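Local atomic coordinates of putative uncharacterized protein tcp24 (PDB entry 4Q38), a protein that transfers long aliphatic acyl groups from acyl-CoA to the amino sugar of teicoplanin-type glycopeptide antibiotics, as an N-acyltransferase with a GNAT-like C-terminal domain. Residues A[192-197]-A[225-230]; A[244-249]-A[332-337]. One frame throughout, in Å; residues are numbered along the deposited sequence. Where two conformers were deposited one is given.

Contact 1. Residues A[192-197]-A[225-230]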
ATOM      1  N   GLY A 192      -3.219 -15.405   1.439  1.00 25.18           N
ATOM      2  CA  GLY A 192      -2.983 -15.831   2.826  1.00 23.76           C
ATOM      3  C   GLY A 192      -2.258 -14.734   3.574  1.00 23.26           C
ATOM      4  O   GLY A 192      -2.670 -13.573   3.498  1.00 23.05           O
ATOM      5  N   ARG A 193      -1.191 -15.088   4.300  1.00 22.16           N
ATOM      6  CA  ARG A 193      -0.481 -14.111   5.142  1.00 22.23           C
ATOM      7  C   ARG A 193       0.305 -13.093   4.302  1.00 21.83           C
ATOM      8  O   ARG A 193       0.453 -11.936   4.697  1.00 21.01           O
ATOM      9  CB  ARG A 193       0.453 -14.820   6.145  1.00 21.95           C
ATOM     10  CG  ARG A 193       1.084 -13.903   7.199  1.00 21.45           C
ATOM     11  CD  ARG A 193      -0.006 -13.230   8.024  1.00 21.87           C
ATOM     12  NE  ARG A 193       0.457 -12.122   8.869  1.00 22.96           N
ATOM     13  CZ  ARG A 193       0.699 -10.878   8.457  1.00 23.58           C
ATOM     14  NH1 ARG A 193       0.587 -10.545   7.165  1.00 22.99           N
ATOM     15  NH2 ARG A 193       1.075  -9.962   9.341  1.00 23.33           N
ATOM     16  N   LEU A 194       0.807 -13.535   3.150  1.00 21.45           N
ATOM     17  CA  LEU A 194       1.631 -12.674   2.286  1.00 21.34           C
ATOM     18  C   LEU A 194       0.873 -12.174   1.067  1.00 21.77           C
ATOM     19  O   LEU A 194      -0.084 -12.807   0.619  1.00 22.80           O
ATOM     20  CB  LEU A 194       2.840 -13.456   1.784  1.00 21.93           C
ATOM     21  CG  LEU A 194       3.704 -14.186   2.804  1.00 22.02           C
ATOM     22  CD1 LEU A 194       4.763 -14.942   2.028  1.00 23.35           C
ATOM     23  CD2 LEU A 194       4.314 -13.179   3.775  1.00 22.81           C
ATOM     24  N   GLN A 195       1.338 -11.048   0.528  1.00 21.77           N
ATOM     25  CA  GLN A 195       0.906 -10.537  -0.762  1.00 21.16           C
ATOM     26  C   GLN A 195       1.996 -10.742  -1.803  1.00 20.75           C
ATOM     27  O   GLN A 195       3.186 -10.776  -1.474  1.00 20.24           O
ATOM     28  CB  GLN A 195       0.663  -9.035  -0.682  1.00 21.41           C
ATOM     29  CG  GLN A 195      -0.470  -8.597   0.225  1.00 21.83           C
ATOM     30  CD  GLN A 195      -0.268  -7.166   0.665  1.00 22.52           C
ATOM     31  OE1 GLN A 195       0.870  -6.745   0.880  1.00 22.83           O
ATOM     32  NE2 GLN A 195      -1.359  -6.407   0.790  1.00 21.57           N
ATOM     33  N   PHE A 196       1.574 -10.858  -3.058  1.00 20.39           N
ATOM     34  CA  PHE A 196       2.496 -10.974  -4.193  1.00 20.80           C
ATOM     35  C   PHE A 196       2.093 -10.012  -5.292  1.00 20.48           C
ATOM     36  O   PHE A 196       0.925  -9.943  -5.660  1.00 19.53           O
ATOM     37  CB  PHE A 196       2.506 -12.410  -4.749  1.00 20.08           C
ATOM     38  CG  PHE A 196       3.013 -13.431  -3.771  1.00 21.04           C
ATOM     39  CD1 PHE A 196       4.369 -13.698  -3.663  1.00 20.65           C
ATOM     40  CD2 PHE A 196       2.130 -14.101  -2.923  1.00 21.41           C
ATOM     41  CE1 PHE A 196       4.849 -14.623  -2.734  1.00 21.34           C
ATOM     42  CE2 PHE A 196       2.599 -15.031  -2.001  1.00 21.21           C
ATOM     43  CZ  PHE A 196       3.960 -15.285  -1.896  1.00 21.12           C
ATOM     44  N   SER A 197       3.074  -9.280  -5.815  1.00 20.84           N
ATOM     45  CA  SER A 197       2.840  -8.381  -6.944  1.00 21.79           C
ATOM     46  C   SER A 197       3.524  -8.881  -8.220  1.00 21.76           C
ATOM     47  O   SER A 197       4.639  -9.402  -8.173  1.00 22.51           O
ATOM     48  CB  SER A 197       3.366  -6.981  -6.629  1.00 20.88           C
ATOM     49  OG  SER A 197       4.729  -7.066  -6.251  1.00 22.31           O
ATOM     50  N   ASP A 225       4.798 -20.294   4.776  1.00 24.60           N
ATOM     51  CA  ASP A 225       5.028 -21.405   3.855  0.50 26.27           C
ATOM     52  C   ASP A 225       3.817 -21.689   2.968  1.00 25.56           C
ATOM     53  O   ASP A 225       3.974 -21.990   1.782  1.00 24.95           O
ATOM     54  CB  ASP A 225       5.451 -22.662   4.620  0.50 27.51           C
ATOM     55  CG  ASP A 225       6.893 -22.601   5.081  0.50 28.99           C
ATOM     56  OD1 ASP A 225       7.733 -21.983   4.384  0.50 29.83           O
ATOM     57  OD2 ASP A 225       7.197 -23.185   6.139  0.50 30.96           O
ATOM     58  N   GLU A 226       2.614 -21.588   3.549  1.00 24.97           N
ATOM     59  CA  GLU A 226       1.376 -21.756   2.794  0.50 24.54           C
ATOM     60  C   GLU A 226       1.262 -20.704   1.705  1.00 24.47           C
ATOM     61  O   GLU A 226       0.928 -21.013   0.564  1.00 23.42           O
ATOM     62  CB  GLU A 226       0.148 -21.700   3.718  0.50 24.17           C
ATOM     63  CG  GLU A 226      -0.130 -23.016   4.407  0.50 23.74           C
ATOM     64  CD  GLU A 226      -0.315 -24.141   3.417  0.50 24.21           C
ATOM     65  OE1 GLU A 226      -1.256 -24.060   2.586  0.50 23.92           O
ATOM     66  OE2 GLU A 226       0.484 -25.098   3.463  0.50 23.55           O
ATOM     67  N   SER A 227       1.547 -19.454   2.059  1.00 24.47           N
ATOM     68  CA  SER A 227       1.518 -18.378   1.077  1.00 24.67           C
ATOM     69  C   SER A 227       2.503 -18.621  -0.057  1.00 24.09           C
ATOM     70  O   SER A 227       2.135 -18.482  -1.217  1.00 23.53           O
ATOM     71  CB  SER A 227       1.838 -17.034   1.715  1.00 24.10           C
ATOM     72  OG  SER A 227       0.708 -16.458   2.308  1.00 25.47           O
ATOM     73  N   LEU A 228       3.749 -18.959   0.279  1.00 24.43           N
ATOM     74  CA  LEU A 228       4.744 -19.285  -0.754  1.00 26.78           C
ATOM     75  C   LEU A 228       4.299 -20.384  -1.704  1.00 26.36           C
ATOM     76  O   LEU A 228       4.545 -20.294  -2.905  1.00 25.67           O
ATOM     77  CB  LEU A 228       6.095 -19.660  -0.150  1.00 28.33           C
ATOM     78  CG  LEU A 228       7.119 -18.551   0.040  1.00 31.70           C
ATOM     79  CD1 LEU A 228       8.361 -19.221   0.593  1.00 33.38           C
ATOM     80  CD2 LEU A 228       7.447 -17.846  -1.276  1.00 31.30           C
ATOM     81  N   HIS A 229       3.651 -21.424  -1.172  1.00 25.16           N
ATOM     82  CA  HIS A 229       3.112 -22.497  -2.010  1.00 25.33           C
ATOM     83  C   HIS A 229       1.980 -22.070  -2.906  1.00 24.64           C
ATOM     84  O   HIS A 229       1.729 -22.696  -3.931  1.00 23.20           O
ATOM     85  CB  HIS A 229       2.704 -23.700  -1.154  1.00 28.40           C
ATOM     86  CG  HIS A 229       3.877 -24.550  -0.739  1.00 30.98           C
ATOM     87  ND1 HIS A 229       4.740 -24.168   0.220  1.00 33.83           N
ATOM     88  CD2 HIS A 229       4.344 -25.762  -1.227  1.00 32.46           C
ATOM     89  CE1 HIS A 229       5.703 -25.103   0.355  1.00 33.92           C
ATOM     90  NE2 HIS A 229       5.456 -26.078  -0.528  1.00 34.45           N
ATOM     91  N   ARG A 230       1.277 -21.006  -2.534  1.00 23.41           N
ATOM     92  CA  ARG A 230       0.153 -20.538  -3.344  1.00 24.41           C
ATOM     93  C   ARG A 230       0.599 -19.703  -4.559  1.00 24.27           C
ATOM     94  O   ARG A 230      -0.132 -19.582  -5.539  1.00 23.96           O
ATOM     95  CB  ARG A 230      -0.806 -19.723  -2.470  1.00 25.62           C
ATOM     96  CG  ARG A 230      -1.611 -20.598  -1.504  1.00 26.29           C
ATOM     97  CD  ARG A 230      -2.488 -19.782  -0.564  1.00 25.97           C
ATOM     98  NE  ARG A 230      -3.461 -18.978  -1.304  1.00 26.22           N
ATOM     99  CZ  ARG A 230      -4.442 -18.266  -0.749  1.00 26.59           C
ATOM    100  NH1 ARG A 230      -4.618 -18.274   0.573  1.00 26.06           N
ATOM    101  NH2 ARG A 230      -5.268 -17.571  -1.529  1.00 25.44           N
TER
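Gly192 and Ser227 bring the two backbones to their nearest, 5.5 Å between CA atoms, where the turn at 192-193 leads into the strand. The helical segment 225-230 runs roughly the same way as that strand, the short axes lying 8.7 Å apart at 26°. Gly192 turns the chain at a positive phi of 89°, and its backbone comes right up to the Ser227 hydroxyl.

Ser227 holds the junction. Its OG lies anti to the carbonyl carbon and accepts a nearly straight bond from Leu194 N, 3.0 Å long and 167° at the hydrogen, while the same hydroxyl is hydrogen-bonded to Leu191 O. One buried side chain thus ties together backbone groups before and after the turn. Arg230 passes close by, Gly192 N lying over one face of its guanidinium; both groups are donors, and Gly192 N has its hydrogen bond with Glu153 OE2.

Farther along the strand the contact becomes apolar. Leu194 CG rests against Ser227 CB at 3.6 Å, and the Phe196 ring tilts obliquely to the helix backbone, with CE2 3.6 Å from Ser227 O and CZ 4.4 Å from Leu228 CD2.

Strands 188-191 and 194-200 form a beta hairpin, with Ser227 bound at its turn, where Arg193 touches coenzyme A. Phe196 continues onto Ala231 and Phe235 of helix 221-238, and Leu194 onto Tyr224. Backbone bonds from Phe196 to Tyr189 and from Gln195 to His211 place strand 194-200 between strands 188-191 and 206-211, while Leu194 and Phe196 carry the helix on one face of the sheet.

Contact 2. Residues A[244-249]-A[332-337]; sequences ARVAWG and TGFVKL
Trp248 and Phe334 face each other as a non-hydrogen-bonded antiparallel pair, their side chains side by side and pointing the same way. In the Trp248 conformer described, the touching is done less by the two rings, which meet obliquely at 47°, than by Phe334 CB, which sits over the centre of the indole's six-membered ring in a CH-pi contact, 3.9 Å from its centroid. Val246 CG1, in the conformer described, packs on Phe334 CB, and Thr332 CG2 meets the indole edge at CE3.

On the other face, Ala247 CB lies 3.7 Å from Leu337 CD2 and 4.0 Å from Val335 CG2, small against branched.

Paired backbone bonds set this register. Ala247 and Val335 exchange two, as do Gly249 and Gly333, and Leu337 N continues the series to Arg245 O at 2.9 Å. Phe334 CA also approaches Ala247 O, a CA-H...O contact of 3.1 Å. At the outer end a water donates to Arg245 O and Leu337 O and accepts from Arg245 NE, closing the strand end with a three-way bridge.

Strands 246-251 and 331-336 are thus antiparallel neighbours in the mixed sheet of the GNAT-like domain, and Gly249 belongs to the pocket of the decanoyl sugar. Strand 206-211 adds backbone bonds from Leu208 and Leu210, and His207 brings its ring to Trp248. Leu337 reaches Ala231 and Arg232 of helix 221-238, while Thr332 OG1 is hydrogen-bonded to Ser250 OG.

Lys336 NZ lies over one face of the Arg245 guanidinium, 3.7 Å from NH2 of that arginine. With Arg232 also close to Arg245, these like charges are expected to repel mildly, and the exposure of Lys336 and Arg245 should let solvent screen them.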
ATOM      1  N   ALA A 244       6.916 -15.992 -13.552  1.00 25.25           N
ATOM      2  CA  ALA A 244       7.941 -15.805 -12.529  1.00 25.13           C
ATOM      3  C   ALA A 244       8.342 -17.132 -11.884  1.00 26.33           C
ATOM      4  O   ALA A 244       7.496 -18.005 -11.675  1.00 26.46           O
ATOM      5  CB  ALA A 244       7.444 -14.844 -11.449  1.00 25.77           C
ATOM      6  N   ARG A 245       9.619 -17.262 -11.536  1.00 26.19           N
ATOM      7  CA  ARG A 245      10.107 -18.426 -10.781  1.00 28.44           C
ATOM      8  C   ARG A 245      10.613 -18.059  -9.392  1.00 26.71           C
ATOM      9  O   ARG A 245      10.811 -18.935  -8.540  1.00 27.59           O
ATOM     10  CB  ARG A 245      11.232 -19.136 -11.564  1.00 31.27           C
ATOM     11  CG  ARG A 245      10.789 -19.723 -12.900  1.00 35.20           C
ATOM     12  CD  ARG A 245       9.703 -20.776 -12.722  1.00 39.97           C
ATOM     13  NE  ARG A 245      10.081 -21.757 -11.709  1.00 45.00           N
ATOM     14  CZ  ARG A 245      10.577 -22.968 -11.964  1.00 48.80           C
ATOM     15  NH1 ARG A 245      10.744 -23.384 -13.218  1.00 49.48           N
ATOM     16  NH2 ARG A 245      10.892 -23.774 -10.954  1.00 48.05           N
ATOM     17  N   VAL A 246      10.812 -16.761  -9.156  1.00 24.21           N
ATOM     18  CA  VAL A 246      11.461 -16.246  -7.949  0.50 24.23           C
ATOM     19  C   VAL A 246      10.619 -15.131  -7.298  1.00 24.02           C
ATOM     20  O   VAL A 246      10.005 -14.343  -8.014  1.00 23.40           O
ATOM     21  CB  VAL A 246      12.846 -15.655  -8.322  0.50 24.19           C
ATOM     22  CG1 VAL A 246      13.546 -15.064  -7.115  0.50 23.68           C
ATOM     23  CG2 VAL A 246      13.735 -16.704  -8.993  0.50 24.64           C
ATOM     24  N   ALA A 247      10.638 -15.046  -5.968  1.00 23.74           N
ATOM     25  CA  ALA A 247      10.056 -13.927  -5.251  1.00 24.41           C
ATOM     26  C   ALA A 247      11.190 -13.053  -4.757  1.00 25.22           C
ATOM     27  O   ALA A 247      12.199 -13.562  -4.250  1.00 25.43           O
ATOM     28  CB  ALA A 247       9.205 -14.404  -4.077  1.00 23.80           C
ATOM     29  N   TRP A 248      11.011 -11.739  -4.911  1.00 25.36           N
ATOM     30  CA  TRP A 248      11.974 -10.787  -4.395  0.50 25.26           C
ATOM     31  C   TRP A 248      11.361  -9.985  -3.288  1.00 26.08           C
ATOM     32  O   TRP A 248      10.169  -9.667  -3.308  1.00 26.17           O
ATOM     33  CB  TRP A 248      12.483  -9.879  -5.506  0.50 25.03           C
ATOM     34  CG  TRP A 248      13.414 -10.578  -6.473  0.50 25.12           C
ATOM     35  CD1 TRP A 248      13.067 -11.408  -7.539  0.50 25.63           C
ATOM     36  CD2 TRP A 248      14.880 -10.529  -6.494  0.50 25.08           C
ATOM     37  NE1 TRP A 248      14.186 -11.856  -8.199  0.50 24.96           N
ATOM     38  CE2 TRP A 248      15.306 -11.372  -7.615  0.50 25.24           C
ATOM     39  CE3 TRP A 248      15.846  -9.903  -5.719  0.50 25.24           C
ATOM     40  CZ2 TRP A 248      16.641 -11.550  -7.934  0.50 25.69           C
ATOM     41  CZ3 TRP A 248      17.187 -10.094  -6.050  0.50 25.18           C
ATOM     42  CH2 TRP A 248      17.574 -10.899  -7.130  0.50 25.22           C
ATOM     43  N   GLY A 249      12.174  -9.672  -2.290  1.00 26.45           N
ATOM     44  CA  GLY A 249      11.726  -8.828  -1.186  1.00 27.93           C
ATOM     45  C   GLY A 249      12.759  -7.763  -0.882  1.00 28.30           C
ATOM     46  O   GLY A 249      13.957  -8.033  -0.953  1.00 28.53           O
ATOM     47  N   THR A 332      17.777  -6.455   0.316  1.00 29.39           N
ATOM     48  CA  THR A 332      17.054  -7.051  -0.786  1.00 29.57           C
ATOM     49  C   THR A 332      17.540  -8.479  -0.992  1.00 29.46           C
ATOM     50  O   THR A 332      18.738  -8.753  -0.925  1.00 29.55           O
ATOM     51  CB  THR A 332      17.249  -6.216  -2.069  1.00 29.93           C
ATOM     52  OG1 THR A 332      16.592  -4.958  -1.904  1.00 31.26           O
ATOM     53  CG2 THR A 332      16.672  -6.909  -3.294  1.00 30.78           C
ATOM     54  N   GLY A 333      16.600  -9.386  -1.222  1.00 27.78           N
ATOM     55  CA  GLY A 333      16.937 -10.773  -1.455  1.00 27.63           C
ATOM     56  C   GLY A 333      15.843 -11.486  -2.210  1.00 27.36           C
ATOM     57  O   GLY A 333      14.831 -10.879  -2.584  1.00 26.67           O
ATOM     58  N   PHE A 334      16.053 -12.782  -2.426  1.00 26.83           N
ATOM     59  CA  PHE A 334      15.097 -13.615  -3.138  1.00 28.51           C
ATOM     60  C   PHE A 334      14.930 -14.978  -2.479  1.00 28.14           C
ATOM     61  O   PHE A 334      15.788 -15.428  -1.707  1.00 27.07           O
ATOM     62  CB  PHE A 334      15.519 -13.805  -4.603  1.00 28.71           C
ATOM     63  CG  PHE A 334      16.705 -14.733  -4.783  1.00 31.22           C
ATOM     64  CD1 PHE A 334      16.525 -16.111  -4.911  1.00 32.00           C
ATOM     65  CD2 PHE A 334      18.000 -14.229  -4.821  1.00 31.58           C
ATOM     66  CE1 PHE A 334      17.615 -16.964  -5.072  1.00 33.90           C
ATOM     67  CE2 PHE A 334      19.097 -15.078  -4.990  1.00 33.24           C
ATOM     68  CZ  PHE A 334      18.903 -16.448  -5.113  1.00 32.50           C
ATOM     69  N   VAL A 335      13.806 -15.616  -2.801  1.00 27.42           N
ATOM     70  CA  VAL A 335      13.574 -17.026  -2.526  1.00 28.07           C
ATOM     71  C   VAL A 335      12.936 -17.624  -3.774  1.00 27.47           C
ATOM     72  O   VAL A 335      12.084 -17.002  -4.401  1.00 25.45           O
ATOM     73  CB  VAL A 335      12.660 -17.257  -1.288  1.00 28.35           C
ATOM     74  CG1 VAL A 335      13.407 -16.958   0.005  1.00 27.55           C
ATOM     75  CG2 VAL A 335      11.383 -16.422  -1.360  1.00 27.85           C
ATOM     76  N   LYS A 336      13.362 -18.823  -4.150  1.00 28.49           N
ATOM     77  CA  LYS A 336      12.749 -19.529  -5.270  1.00 31.53           C
ATOM     78  C   LYS A 336      11.319 -19.900  -4.898  1.00 31.40           C
ATOM     79  O   LYS A 336      11.050 -20.267  -3.751  1.00 31.65           O
ATOM     80  CB  LYS A 336      13.577 -20.783  -5.611  1.00 35.65           C
ATOM     81  CG  LYS A 336      13.069 -21.609  -6.787  1.00 40.05           C
ATOM     82  CD  LYS A 336      13.621 -21.136  -8.132  1.00 44.11           C
ATOM     83  CE  LYS A 336      13.702 -22.302  -9.117  1.00 47.68           C
ATOM     84  NZ  LYS A 336      14.018 -21.873 -10.512  1.00 51.19           N
ATOM     85  N   LEU A 337      10.399 -19.782  -5.848  1.00 30.03           N
ATOM     86  CA  LEU A 337       9.003 -20.166  -5.604  1.00 30.38           C
ATOM     87  C   LEU A 337       8.840 -21.681  -5.626  1.00 32.08           C
ATOM     88  O   LEU A 337       9.254 -22.326  -6.592  1.00 30.73           O
ATOM     89  CB  LEU A 337       8.077 -19.543  -6.648  1.00 29.29           C
ATOM     90  CG  LEU A 337       8.070 -18.009  -6.707  1.00 29.59           C
ATOM     91  CD1 LEU A 337       7.332 -17.527  -7.950  1.00 29.57           C
ATOM     92  CD2 LEU A 337       7.465 -17.410  -5.449  1.00 29.19           C
TER
HETATM   93  O   HOH W   1      10.181 -21.588  -8.959  1.00 34.66           O

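Contacts 1 and 2 illustrate how one helix can serve two parts of a sheet: their centres lie 12 Å apart, and helix 221-238 leads along the chain to strand 246-251. They meet directly at Leu228, whose CD2 is 4.2 Å from Val335 CG2 and 4.2 Å from Leu337 CD2. Each also reaches bound ligand. In contact 1 the Arg193 side chain comes within about 3 Å of coenzyme A; in contact 2 Gly249 is about 4 Å from the decanoyl glucosamine, both between nearest atoms. Ser197, of 192-197, has been seen to bind N-acetyl-D-glucosamine, which is not bound to this chain here, and its side chain is about 8 Å from that of Trp248.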